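N-acetylmuramoyl-L-alanine amidase AmiD (Escherichia coli, PDB 3D2Y) hydrolyses, with one zinc ion per subunit, the amide link between N-acetylmuramoyl residues and L-amino acids in cell-wall glycopeptides. Local coordinates at residues Arg225-Phe230 and Ala245-Ile250; Ser43-Leu48 and Trp73-Glu78; Leu32-Thr37 and Phe166-Leu171. All blocks are in the same frame, centred on the assembly; numbering follows the deposited sequence.

In the fold
Interactions 2 and 3 belong to the amidase domain and share its mixed sheet: strand 31-36 lies inside it, strand 73-74 is an outermost strand, and helix 41-48 follows strand 31-36 directly. Along the chain interaction 3 opens first, interaction 2 falls wholly between its two segments, and interaction 1 comes last, joining helices 220-234 and 245-258. The centres of interactions 2 and 3 are about 18 Å apart, yet they touch through a probable hydrogen bond between Ser44 and Thr37, beside the bound substrate. Interaction 1 lies about 17 Å from interaction 3 and about 32 Å from interaction 2, centre to centre, away from the zinc site, although helix 220-234 touches the catalytic loop through Arg225.

Interaction 1: residues Arg225-Phe230 and Ala245-Ile250; sequences RVIMAF and AETQAI
Phe230 joins two helices of the C-terminal helical domain by reaching across to Thr247 and Ile250, one turn apart on helix 245-258. The fold here is a helix bundle, probably of the kind found in peptidoglycan-binding modules, and the two short segments cross at 70° with their axes 11.6 Å apart. Phe230 spans that gap: with CG anti to the backbone N (chi1 175°), the ring extends straight at the neighbour. It presents its rim. Thr247 CG2 lies in the ring plane, 3.5 Å from Phe230 CD2, and Thr247 O also sits close to that plane, where the slightly positive C-H edge can face it. With an alanine in place of Phe230, Thr247 CG2 and Ile250 CG2 would probably lose their partner and a gap would open between the helices, which Leu207 of helix 200-210 and Leu254 also border. The threonine hydroxyl faces other company, with OG1 hydrogen-bonded to Asp244 and Gln231, while its methyl serves the apolar side. Farther round the ring, Phe230 CZ meets Ile250 CG2 at 3.7 Å, on an oblique approach.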
ATOM      1  N   ARG A 225      -9.396  14.291   2.369  1.00  9.49           N
ATOM      2  CA  ARG A 225      -8.221  13.472   2.582  0.70 11.28           C
ATOM      3  C   ARG A 225      -8.439  12.054   2.044  1.00  9.79           C
ATOM      4  O   ARG A 225      -7.530  11.471   1.450  1.00  8.23           O
ATOM      5  CB  ARG A 225      -7.805  13.480   4.065  0.70 11.84           C
ATOM      6  CG  ARG A 225      -7.163  14.800   4.543  0.70 14.96           C
ATOM      7  CD  ARG A 225      -5.640  14.722   4.828  0.70 16.12           C
ATOM      8  NE  ARG A 225      -4.968  13.568   4.201  0.70 18.28           N
ATOM      9  CZ  ARG A 225      -3.721  13.140   4.435  0.70 13.01           C
ATOM     10  NH1 ARG A 225      -2.920  13.746   5.311  0.70 15.34           N
ATOM     11  NH2 ARG A 225      -3.293  12.059   3.787  0.70  5.93           N
ATOM     12  N   VAL A 226      -9.642  11.504   2.209  1.00  4.76           N
ATOM     13  CA  VAL A 226      -9.888  10.139   1.693  1.00  7.61           C
ATOM     14  C   VAL A 226      -9.770  10.149   0.157  1.00  9.80           C
ATOM     15  O   VAL A 226      -9.114   9.293  -0.431  1.00  8.83           O
ATOM     16  CB  VAL A 226     -11.229   9.579   2.158  1.00  8.43           C
ATOM     17  CG1 VAL A 226     -11.507   8.226   1.509  1.00  2.68           C
ATOM     18  CG2 VAL A 226     -11.230   9.421   3.672  1.00  7.17           C
ATOM     19  N   ILE A 227     -10.376  11.150  -0.482  1.00  5.53           N
ATOM     20  CA  ILE A 227     -10.484  11.152  -1.933  1.00  3.59           C
ATOM     21  C   ILE A 227      -9.096  11.440  -2.482  1.00  5.32           C
ATOM     22  O   ILE A 227      -8.650  10.828  -3.457  1.00  9.87           O
ATOM     23  CB  ILE A 227     -11.528  12.184  -2.419  1.00  2.92           C
ATOM     24  CG1 ILE A 227     -12.969  11.684  -2.120  1.00  4.93           C
ATOM     25  CG2 ILE A 227     -11.397  12.365  -3.914  1.00  4.77           C
ATOM     26  CD1 ILE A 227     -14.117  12.771  -2.116  1.00  2.00           C
ATOM     27  N   MET A 228      -8.401  12.340  -1.804  1.00  6.06           N
ATOM     28  CA  MET A 228      -7.025  12.681  -2.135  1.00  7.77           C
ATOM     29  C   MET A 228      -6.096  11.447  -2.081  1.00 10.63           C
ATOM     30  O   MET A 228      -5.305  11.214  -3.010  1.00  8.06           O
ATOM     31  CB  MET A 228      -6.548  13.779  -1.189  1.00  8.70           C
ATOM     32  CG  MET A 228      -5.165  14.329  -1.452  1.00 14.35           C
ATOM     33  SD  MET A 228      -4.658  15.542  -0.185  1.00 18.89           S
ATOM     34  CE  MET A 228      -6.200  16.313   0.337  1.00 16.75           C
ATOM     35  N   ALA A 229      -6.180  10.675  -0.990  1.00  3.36           N
ATOM     36  CA  ALA A 229      -5.409   9.435  -0.849  1.00  6.55           C
ATOM     37  C   ALA A 229      -5.623   8.482  -2.070  1.00  4.18           C
ATOM     38  O   ALA A 229      -4.662   7.925  -2.626  1.00  3.80           O
ATOM     39  CB  ALA A 229      -5.762   8.740   0.465  1.00  4.10           C
ATOM     40  N   PHE A 230      -6.868   8.361  -2.496  1.00  4.69           N
ATOM     41  CA  PHE A 230      -7.246   7.486  -3.601  1.00  6.42           C
ATOM     42  C   PHE A 230      -6.628   8.006  -4.925  1.00  4.90           C
ATOM     43  O   PHE A 230      -6.075   7.227  -5.753  1.00  4.31           O
ATOM     44  CB  PHE A 230      -8.777   7.411  -3.691  1.00  5.64           C
ATOM     45  CG  PHE A 230      -9.279   6.628  -4.861  1.00  6.08           C
ATOM     46  CD1 PHE A 230      -9.141   5.243  -4.899  1.00  7.58           C
ATOM     47  CD2 PHE A 230      -9.938   7.280  -5.935  1.00  4.29           C
ATOM     48  CE1 PHE A 230      -9.611   4.506  -5.996  1.00  6.88           C
ATOM     49  CE2 PHE A 230     -10.406   6.559  -7.046  1.00  4.08           C
ATOM     50  CZ  PHE A 230     -10.233   5.162  -7.069  1.00  7.97           C
ATOM     51  N   ALA A 245     -15.746  12.836 -12.263  1.00 12.03           N
ATOM     52  CA  ALA A 245     -16.231  11.693 -13.035  1.00 13.20           C
ATOM     53  C   ALA A 245     -15.114  10.685 -13.275  1.00 12.58           C
ATOM     54  O   ALA A 245     -15.363   9.479 -13.234  1.00 11.68           O
ATOM     55  CB  ALA A 245     -16.830  12.148 -14.355  1.00 14.98           C
ATOM     56  N   GLU A 246     -13.901  11.176 -13.510  1.00  7.36           N
ATOM     57  CA  GLU A 246     -12.750  10.289 -13.738  1.00  9.61           C
ATOM     58  C   GLU A 246     -12.411   9.458 -12.489  1.00 11.41           C
ATOM     59  O   GLU A 246     -12.224   8.211 -12.564  1.00  9.35           O
ATOM     60  CB  GLU A 246     -11.520  11.085 -14.188  1.00 13.62           C
ATOM     61  CG  GLU A 246     -10.285  10.202 -14.400  1.00 11.69           C
ATOM     62  CD  GLU A 246      -9.092  10.967 -14.947  1.00 12.39           C
ATOM     63  OE1 GLU A 246      -8.234  10.333 -15.584  1.00 14.30           O
ATOM     64  OE2 GLU A 246      -9.024  12.191 -14.752  1.00 11.26           O
ATOM     65  N   THR A 247     -12.343  10.148 -11.341  1.00 10.57           N
ATOM     66  CA  THR A 247     -12.130   9.508 -10.048  1.00  6.69           C
ATOM     67  C   THR A 247     -13.187   8.408  -9.750  1.00  9.35           C
ATOM     68  O   THR A 247     -12.825   7.272  -9.391  1.00 11.46           O
ATOM     69  CB  THR A 247     -12.091  10.534  -8.876  1.00  8.64           C
ATOM     70  OG1 THR A 247     -11.089  11.514  -9.134  1.00  8.23           O
ATOM     71  CG2 THR A 247     -11.722   9.862  -7.593  1.00  4.96           C
ATOM     72  N   GLN A 248     -14.466   8.753  -9.907  1.00 12.17           N
ATOM     73  CA  GLN A 248     -15.541   7.808  -9.770  1.00  9.84           C
ATOM     74  C   GLN A 248     -15.401   6.606 -10.731  1.00 11.14           C
ATOM     75  O   GLN A 248     -15.582   5.463 -10.313  1.00 13.28           O
ATOM     76  CB  GLN A 248     -16.892   8.497  -9.991  1.00 13.30           C
ATOM     77  CG  GLN A 248     -18.049   7.534  -9.923  1.00 13.23           C
ATOM     78  CD  GLN A 248     -19.401   8.152 -10.223  1.00 19.06           C
ATOM     79  OE1 GLN A 248     -19.562   8.922 -11.173  1.00 18.65           O
ATOM     80  NE2 GLN A 248     -20.399   7.775  -9.419  1.00 22.61           N
ATOM     81  N   ALA A 249     -15.102   6.858 -12.008  1.00  8.11           N
ATOM     82  CA  ALA A 249     -14.994   5.788 -13.017  1.00 11.89           C
ATOM     83  C   ALA A 249     -13.872   4.808 -12.683  1.00 11.08           C
ATOM     84  O   ALA A 249     -14.008   3.594 -12.874  1.00  9.66           O
ATOM     85  CB  ALA A 249     -14.784   6.363 -14.398  1.00 10.51           C
ATOM     86  N   ILE A 250     -12.780   5.344 -12.154  1.00 11.09           N
ATOM     87  CA  ILE A 250     -11.635   4.532 -11.732  1.00  9.35           C
ATOM     88  C   ILE A 250     -12.035   3.614 -10.590  1.00 11.56           C
ATOM     89  O   ILE A 250     -11.764   2.394 -10.638  1.00  9.69           O
ATOM     90  CB  ILE A 250     -10.432   5.444 -11.394  1.00  9.48           C
ATOM     91  CG1 ILE A 250      -9.869   6.040 -12.715  1.00 12.80           C
ATOM     92  CG2 ILE A 250      -9.344   4.681 -10.607  1.00 10.10           C
ATOM     93  CD1 ILE A 250      -8.841   7.169 -12.490  1.00  9.52           C
TER

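Interaction 2: residues Ser43-Leu48 and Trp73-Glu78; sequences SSLATL and WQLVPE
The forked end of Leu75 pushes into the shallow notch that Leu45 and Leu48 form on one side of helix 41-48. Each prong has its own seat. CD2 of Leu75 presses on CD1 of Leu45 at a snug 3.5 Å, inside the normal spacing of two methyls, and the two side chains cross at a slant. The other prong, Leu75 CD1, beds against the base of the next leucine, 3.7 Å from Leu48 CB, rather than against its methyls. Leu45 reaches the fork because its CG stands anti to the backbone N (chi1 180°), which carries the branched end out from the helix. The contact belongs to the PGRP-like amidase fold: strand 73-74 is an outermost strand of the mixed sheet, antiparallel to strand 57-59, and the helix packs there with Leu58 touching both Leu45 and Leu48. Trp73 forms the outer wall of the hollow, its CD1 4.5 Å from CD1 of Leu45, while Phe41 meets its indole edge to face. At the inner end, the side chain of Leu48 leaves Leu75 behind and packs on Glu104, the catalytic proton acceptor, and on the bound substrate.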
ATOM      1  N   SER A  43      19.898   8.013   8.792  1.00  8.49           N
ATOM      2  CA  SER A  43      18.881   8.506   9.711  0.70  5.50           C
ATOM      3  C   SER A  43      17.631   7.599   9.749  1.00  7.56           C
ATOM      4  O   SER A  43      17.085   7.328  10.813  1.00  9.30           O
ATOM      5  CB  SER A  43      18.514   9.949   9.379  0.70 10.00           C
ATOM      6  OG  SER A  43      19.683  10.757   9.322  0.70  6.36           O
ATOM      7  N   SER A  44      17.197   7.121   8.592  1.00  3.67           N
ATOM      8  CA  SER A  44      15.982   6.248   8.532  1.00  5.90           C
ATOM      9  C   SER A  44      16.330   4.920   9.222  1.00  7.95           C
ATOM     10  O   SER A  44      15.518   4.346   9.965  1.00  9.66           O
ATOM     11  CB  SER A  44      15.528   6.000   7.085  1.00  4.91           C
ATOM     12  OG  SER A  44      15.200   7.221   6.444  1.00  8.91           O
ATOM     13  N   LEU A  45      17.538   4.413   8.956  1.00 10.11           N
ATOM     14  CA  LEU A  45      17.933   3.132   9.560  1.00  6.50           C
ATOM     15  C   LEU A  45      17.941   3.252  11.099  1.00  8.26           C
ATOM     16  O   LEU A  45      17.426   2.393  11.798  1.00  6.46           O
ATOM     17  CB  LEU A  45      19.290   2.684   8.987  1.00  6.94           C
ATOM     18  CG  LEU A  45      19.827   1.371   9.527  1.00  2.90           C
ATOM     19  CD1 LEU A  45      18.910   0.191   9.211  1.00  4.33           C
ATOM     20  CD2 LEU A  45      21.165   1.151   8.845  1.00  9.39           C
ATOM     21  N   ALA A  46      18.485   4.359  11.607  1.00 13.54           N
ATOM     22  CA  ALA A  46      18.475   4.656  13.036  1.00 10.38           C
ATOM     23  C   ALA A  46      17.033   4.622  13.595  1.00 11.71           C
ATOM     24  O   ALA A  46      16.724   3.923  14.578  1.00  6.88           O
ATOM     25  CB  ALA A  46      19.143   6.031  13.296  1.00 14.73           C
ATOM     26  N   THR A  47      16.143   5.333  12.919  1.00 11.40           N
ATOM     27  CA  THR A  47      14.775   5.512  13.385  1.00 10.45           C
ATOM     28  C   THR A  47      14.005   4.190  13.338  1.00  9.93           C
ATOM     29  O   THR A  47      13.331   3.836  14.295  1.00 15.22           O
ATOM     30  CB  THR A  47      14.021   6.592  12.552  1.00  8.00           C
ATOM     31  OG1 THR A  47      14.666   7.874  12.686  1.00 10.64           O
ATOM     32  CG2 THR A  47      12.567   6.696  12.981  1.00  9.23           C
ATOM     33  N   LEU A  48      14.143   3.458  12.244  1.00  2.78           N
ATOM     34  CA  LEU A  48      13.433   2.196  12.071  1.00  6.44           C
ATOM     35  C   LEU A  48      13.957   1.014  12.884  1.00  7.33           C
ATOM     36  O   LEU A  48      13.389  -0.096  12.810  1.00  6.73           O
ATOM     37  CB  LEU A  48      13.404   1.836  10.595  1.00  5.09           C
ATOM     38  CG  LEU A  48      12.642   2.818   9.702  1.00  6.63           C
ATOM     39  CD1 LEU A  48      13.011   2.644   8.210  1.00  2.10           C
ATOM     40  CD2 LEU A  48      11.116   2.741   9.949  1.00  4.13           C
ATOM     41  N   TRP A  73      17.870  -3.662   2.884  1.00  4.79           N
ATOM     42  CA  TRP A  73      18.038  -3.963   4.309  1.00  6.52           C
ATOM     43  C   TRP A  73      16.765  -4.593   4.846  1.00 11.39           C
ATOM     44  O   TRP A  73      15.689  -4.090   4.567  1.00  6.63           O
ATOM     45  CB  TRP A  73      18.415  -2.691   5.091  1.00  8.93           C
ATOM     46  CG  TRP A  73      19.920  -2.484   5.168  1.00  9.18           C
ATOM     47  CD1 TRP A  73      20.700  -2.680   6.257  1.00 10.48           C
ATOM     48  CD2 TRP A  73      20.789  -2.080   4.110  1.00  7.90           C
ATOM     49  NE1 TRP A  73      22.009  -2.390   5.966  1.00 10.35           N
ATOM     50  CE2 TRP A  73      22.093  -2.012   4.653  1.00  7.73           C
ATOM     51  CE3 TRP A  73      20.593  -1.729   2.761  1.00  5.12           C
ATOM     52  CZ2 TRP A  73      23.215  -1.659   3.887  1.00 12.75           C
ATOM     53  CZ3 TRP A  73      21.712  -1.367   1.991  1.00  8.04           C
ATOM     54  CH2 TRP A  73      23.012  -1.331   2.566  1.00  9.13           C
ATOM     55  N   GLN A  74      16.891  -5.744   5.513  1.00  9.87           N
ATOM     56  CA  GLN A  74      15.737  -6.363   6.200  1.00  9.37           C
ATOM     57  C   GLN A  74      15.932  -6.197   7.692  1.00  7.28           C
ATOM     58  O   GLN A  74      16.977  -6.563   8.247  1.00  8.47           O
ATOM     59  CB  GLN A  74      15.455  -7.820   5.765  1.00 10.28           C
ATOM     60  CG  GLN A  74      14.286  -8.483   6.576  1.00  7.78           C
ATOM     61  CD  GLN A  74      13.918  -9.887   6.187  1.00 12.01           C
ATOM     62  OE1 GLN A  74      12.823 -10.370   6.543  1.00 11.95           O
ATOM     63  NE2 GLN A  74      14.793 -10.562   5.479  1.00  8.59           N
ATOM     64  N   LEU A  75      14.940  -5.591   8.336  1.00  3.89           N
ATOM     65  CA  LEU A  75      15.059  -5.172   9.713  1.00  5.52           C
ATOM     66  C   LEU A  75      14.260  -6.048  10.658  1.00  2.00           C
ATOM     67  O   LEU A  75      14.522  -6.060  11.847  1.00  7.19           O
ATOM     68  CB  LEU A  75      14.600  -3.709   9.856  1.00  7.40           C
ATOM     69  CG  LEU A  75      15.287  -2.666   8.981  1.00  9.53           C
ATOM     70  CD1 LEU A  75      14.656  -1.320   9.207  1.00 13.38           C
ATOM     71  CD2 LEU A  75      16.816  -2.577   9.273  1.00  8.50           C
ATOM     72  N   VAL A  76      13.258  -6.751  10.123  1.00  2.11           N
ATOM     73  CA  VAL A  76      12.285  -7.481  10.936  1.00  3.86           C
ATOM     74  C   VAL A  76      11.907  -8.739  10.169  1.00  5.92           C
ATOM     75  O   VAL A  76      11.590  -8.636   8.985  1.00  4.30           O
ATOM     76  CB  VAL A  76      10.982  -6.666  11.270  1.00  2.00           C
ATOM     77  CG1 VAL A  76       9.904  -7.575  12.012  1.00  3.30           C
ATOM     78  CG2 VAL A  76      11.285  -5.395  12.076  1.00  2.00           C
ATOM     79  N   PRO A  77      12.022  -9.931  10.821  1.00  6.69           N
ATOM     80  CA  PRO A  77      11.580 -11.189  10.170  1.00  7.52           C
ATOM     81  C   PRO A  77      10.107 -11.048   9.770  1.00  4.95           C
ATOM     82  O   PRO A  77       9.324 -10.456  10.508  1.00 11.75           O
ATOM     83  CB  PRO A  77      11.754 -12.247  11.267  1.00  9.46           C
ATOM     84  CG  PRO A  77      12.790 -11.680  12.203  1.00  9.76           C
ATOM     85  CD  PRO A  77      12.497 -10.176  12.197  1.00  9.38           C
ATOM     86  N   GLU A  78       9.765 -11.576   8.592  1.00  5.70           N
ATOM     87  CA  GLU A  78       8.441 -11.394   7.988  1.00  6.62           C
ATOM     88  C   GLU A  78       7.402 -12.065   8.860  1.00  2.88           C
ATOM     89  O   GLU A  78       6.250 -11.653   8.838  1.00  7.60           O
ATOM     90  CB  GLU A  78       8.366 -12.005   6.573  1.00  7.01           C
ATOM     91  CG  GLU A  78       9.165 -11.283   5.473  1.00  6.46           C
ATOM     92  CD  GLU A  78       8.898 -11.833   4.046  1.00  2.64           C
ATOM     93  OE1 GLU A  78       8.328 -12.941   3.918  1.00  7.07           O
ATOM     94  OE2 GLU A  78       9.268 -11.145   3.069  1.00  9.25           O
TER

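Interaction 3: residues Leu32-Thr37 and Phe166-Leu171; sequences LVIHYT and FPWQQL
One residue, Ile34, carries the whole strand side of this contact, and it deals its two branches to two different aromatic rings. The methyl CG2 goes to Phe166 and the methylene CG1 to Trp168. CG2 hangs over the face of the phenyl ring, 4.2 Å from the centroid of Phe166 and 27° off the ring normal, a CH-pi contact whose nearest ring atom is Phe166 CZ at 3.8 Å. Pro167 CD lies under the rim of the opposite face, 3.4 Å from the plane of the Phe166 ring. The other branch meets the far corner of the indole: Ile34 CG1 lies 3.8 Å from Trp168 CH2, approaching obliquely. The second torsion of Ile34 (chi2 -61°) swings CD1 away from the indole and leaves the methylene to make the touch.

The two rings also touch each other, the phenyl turning its edge to the indole, with Phe166 CD1 over the rim of the Trp168 face, 3.3 Å above its plane. Their relative placement follows from the chain: Pro167 is the centre of an inverse gamma turn, closed by Trp168 N to Phe166 O at 3.0 Å, and occupies the N-cap position of helix 168-173. Outside the pair, His233 stacks on Trp168 and Phe122 meets Phe166 edge to face. Strand 31-36 lies inside the mixed sheet of the amidase domain, between strands 100-105 and 148-150. Ile34 points to the helix side, whereas the next residue, the zinc ligand His35, projects from the other side. The meeting is purely apolar, dispersion and CH-pi, which is consistent with a buried layer of hydrocarbon and aromatic rings backing a strand whose other face carries the metal site.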
ATOM      1  N   LEU A  32       0.629  -5.838   1.603  1.00  2.00           N
ATOM      2  CA  LEU A  32       1.965  -5.221   1.409  1.00  4.79           C
ATOM      3  C   LEU A  32       1.817  -3.729   1.350  1.00  4.71           C
ATOM      4  O   LEU A  32       1.176  -3.194   0.420  1.00  5.67           O
ATOM      5  CB  LEU A  32       2.590  -5.717   0.111  1.00  3.38           C
ATOM      6  CG  LEU A  32       4.009  -5.264  -0.213  1.00  6.69           C
ATOM      7  CD1 LEU A  32       4.939  -5.607   0.971  1.00  4.15           C
ATOM      8  CD2 LEU A  32       4.555  -5.828  -1.564  1.00  4.41           C
ATOM      9  N   VAL A  33       2.399  -3.050   2.344  1.00  6.09           N
ATOM     10  CA  VAL A  33       2.299  -1.595   2.471  1.00  2.42           C
ATOM     11  C   VAL A  33       3.604  -0.838   2.026  1.00  3.36           C
ATOM     12  O   VAL A  33       4.681  -1.108   2.532  1.00  4.70           O
ATOM     13  CB  VAL A  33       1.960  -1.150   3.924  1.00  4.10           C
ATOM     14  CG1 VAL A  33       1.807   0.361   3.985  1.00  5.56           C
ATOM     15  CG2 VAL A  33       0.668  -1.812   4.428  1.00  6.22           C
ATOM     16  N   ILE A  34       3.460   0.123   1.114  1.00  3.77           N
ATOM     17  CA  ILE A  34       4.598   0.922   0.637  1.00  2.65           C
ATOM     18  C   ILE A  34       4.684   2.270   1.366  1.00  3.06           C
ATOM     19  O   ILE A  34       3.682   2.980   1.484  1.00  4.41           O
ATOM     20  CB  ILE A  34       4.544   1.147  -0.906  1.00  3.61           C
ATOM     21  CG1 ILE A  34       4.316  -0.189  -1.623  1.00  2.21           C
ATOM     22  CG2 ILE A  34       5.836   1.729  -1.399  1.00  6.13           C
ATOM     23  CD1 ILE A  34       5.441  -1.243  -1.378  1.00  4.54           C
ATOM     24  N   HIS A  35       5.885   2.604   1.835  1.00  3.74           N
ATOM     25  CA  HIS A  35       6.151   3.865   2.560  1.00  2.00           C
ATOM     26  C   HIS A  35       7.286   4.615   1.908  1.00  2.00           C
ATOM     27  O   HIS A  35       8.108   3.976   1.214  1.00  3.67           O
ATOM     28  CB  HIS A  35       6.638   3.570   4.007  1.00  5.70           C
ATOM     29  CG  HIS A  35       5.672   2.787   4.850  1.00  4.80           C
ATOM     30  ND1 HIS A  35       4.784   3.397   5.712  1.00  2.43           N
ATOM     31  CD2 HIS A  35       5.490   1.452   4.993  1.00  6.51           C
ATOM     32  CE1 HIS A  35       4.070   2.469   6.321  1.00  2.84           C
ATOM     33  NE2 HIS A  35       4.464   1.279   5.889  1.00  5.41           N
ATOM     34  N   TYR A  36       7.390   5.919   2.164  1.00  2.00           N
ATOM     35  CA  TYR A  36       8.705   6.609   2.086  1.00  4.34           C
ATOM     36  C   TYR A  36       9.194   7.026   3.480  1.00  5.97           C
ATOM     37  O   TYR A  36       8.402   7.161   4.429  1.00  6.15           O
ATOM     38  CB  TYR A  36       8.785   7.808   1.087  1.00  6.26           C
ATOM     39  CG  TYR A  36       7.762   8.912   1.288  1.00  2.71           C
ATOM     40  CD1 TYR A  36       7.620   9.581   2.521  1.00  4.66           C
ATOM     41  CD2 TYR A  36       6.902   9.289   0.238  1.00  6.05           C
ATOM     42  CE1 TYR A  36       6.637  10.555   2.699  1.00  3.84           C
ATOM     43  CE2 TYR A  36       5.938  10.305   0.405  1.00  3.24           C
ATOM     44  CZ  TYR A  36       5.800  10.918   1.646  1.00  4.45           C
ATOM     45  OH  TYR A  36       4.838  11.909   1.853  1.00  8.61           O
ATOM     46  N   THR A  37      10.489   7.302   3.573  1.00  5.02           N
ATOM     47  CA  THR A  37      11.137   7.537   4.871  1.00  6.00           C
ATOM     48  C   THR A  37      11.047   8.996   5.284  1.00  4.79           C
ATOM     49  O   THR A  37      11.066   9.314   6.470  1.00  5.91           O
ATOM     50  CB  THR A  37      12.640   7.134   4.846  1.00  3.71           C
ATOM     51  OG1 THR A  37      13.405   7.911   3.904  1.00  5.78           O
ATOM     52  CG2 THR A  37      12.816   5.711   4.529  1.00  4.95           C
ATOM     53  N   PHE A 166       4.886   8.282  -6.792  1.00  7.48           N
ATOM     54  CA  PHE A 166       5.117   6.835  -6.745  1.00  9.74           C
ATOM     55  C   PHE A 166       4.513   6.126  -7.967  1.00  8.45           C
ATOM     56  O   PHE A 166       3.322   6.293  -8.228  1.00  7.60           O
ATOM     57  CB  PHE A 166       4.621   6.170  -5.437  1.00  6.93           C
ATOM     58  CG  PHE A 166       5.083   4.754  -5.314  1.00  6.27           C
ATOM     59  CD1 PHE A 166       4.223   3.696  -5.602  1.00  2.73           C
ATOM     60  CD2 PHE A 166       6.420   4.482  -5.008  1.00  7.15           C
ATOM     61  CE1 PHE A 166       4.715   2.348  -5.544  1.00  3.01           C
ATOM     62  CE2 PHE A 166       6.902   3.194  -4.952  1.00  3.91           C
ATOM     63  CZ  PHE A 166       6.032   2.113  -5.208  1.00  7.04           C
ATOM     64  N   PRO A 167       5.339   5.342  -8.718  1.00  8.02           N
ATOM     65  CA  PRO A 167       4.883   4.792 -10.008  1.00  2.78           C
ATOM     66  C   PRO A 167       4.023   3.505  -9.942  1.00  9.43           C
ATOM     67  O   PRO A 167       4.477   2.435 -10.342  1.00  7.03           O
ATOM     68  CB  PRO A 167       6.213   4.584 -10.771  1.00  7.29           C
ATOM     69  CG  PRO A 167       7.220   4.258  -9.677  1.00  8.01           C
ATOM     70  CD  PRO A 167       6.749   4.985  -8.424  1.00  7.03           C
ATOM     71  N   TRP A 168       2.788   3.631  -9.422  1.00  4.08           N
ATOM     72  CA  TRP A 168       1.866   2.487  -9.258  1.00  6.37           C
ATOM     73  C   TRP A 168       1.550   1.754 -10.566  1.00 11.37           C
ATOM     74  O   TRP A 168       1.552   0.509 -10.601  1.00 13.20           O
ATOM     75  CB  TRP A 168       0.569   2.929  -8.589  1.00  6.36           C
ATOM     76  CG  TRP A 168       0.721   3.259  -7.128  1.00  3.98           C
ATOM     77  CD1 TRP A 168       0.742   4.498  -6.572  1.00  7.99           C
ATOM     78  CD2 TRP A 168       0.955   2.327  -6.048  1.00  6.94           C
ATOM     79  NE1 TRP A 168       0.919   4.414  -5.191  1.00  5.90           N
ATOM     80  CE2 TRP A 168       1.030   3.092  -4.839  1.00  6.04           C
ATOM     81  CE3 TRP A 168       1.071   0.929  -5.976  1.00  9.24           C
ATOM     82  CZ2 TRP A 168       1.238   2.509  -3.579  1.00  5.24           C
ATOM     83  CZ3 TRP A 168       1.260   0.331  -4.710  1.00  7.98           C
ATOM     84  CH2 TRP A 168       1.348   1.139  -3.522  1.00  7.38           C
ATOM     85  N   GLN A 169       1.273   2.524 -11.629  1.00  9.14           N
ATOM     86  CA  GLN A 169       0.972   1.940 -12.948  1.00 12.39           C
ATOM     87  C   GLN A 169       2.154   1.121 -13.507  1.00 10.04           C
ATOM     88  O   GLN A 169       1.958   0.014 -14.003  1.00 11.17           O
ATOM     89  CB  GLN A 169       0.530   3.000 -13.968  1.00 13.50           C
ATOM     90  CG  GLN A 169      -0.380   2.394 -15.038  1.00 17.42           C
ATOM     91  CD  GLN A 169      -0.721   3.337 -16.170  1.00 20.02           C
ATOM     92  OE1 GLN A 169      -0.652   4.563 -16.038  1.00 18.74           O
ATOM     93  NE2 GLN A 169      -1.128   2.760 -17.291  1.00 21.47           N
ATOM     94  N   GLN A 170       3.367   1.660 -13.415  1.00  5.68           N
ATOM     95  CA  GLN A 170       4.568   0.910 -13.772  1.00  6.98           C
ATOM     96  C   GLN A 170       4.670  -0.430 -13.026  1.00  9.05           C
ATOM     97  O   GLN A 170       5.061  -1.454 -13.603  1.00  8.40           O
ATOM     98  CB  GLN A 170       5.817   1.726 -13.467  1.00  8.97           C
ATOM     99  CG  GLN A 170       7.035   1.078 -14.005  1.00 13.64           C
ATOM    100  CD  GLN A 170       8.318   1.692 -13.545  1.00 15.03           C
ATOM    101  OE1 GLN A 170       9.345   1.018 -13.541  1.00 21.30           O
ATOM    102  NE2 GLN A 170       8.282   2.953 -13.131  1.00 17.39           N
ATOM    103  N   LEU A 171       4.349  -0.418 -11.737  1.00  8.08           N
ATOM    104  CA  LEU A 171       4.441  -1.630 -10.933  1.00  6.23           C
ATOM    105  C   LEU A 171       3.353  -2.589 -11.356  1.00  6.87           C
ATOM    106  O   LEU A 171       3.584  -3.802 -11.358  1.00  9.73           O
ATOM    107  CB  LEU A 171       4.269  -1.343  -9.439  1.00  8.24           C
ATOM    108  CG  LEU A 171       5.444  -0.772  -8.658  1.00 13.15           C
ATOM    109  CD1 LEU A 171       5.325  -1.189  -7.199  1.00 12.93           C
ATOM    110  CD2 LEU A 171       6.686  -1.307  -9.257  1.00  6.05           C
TER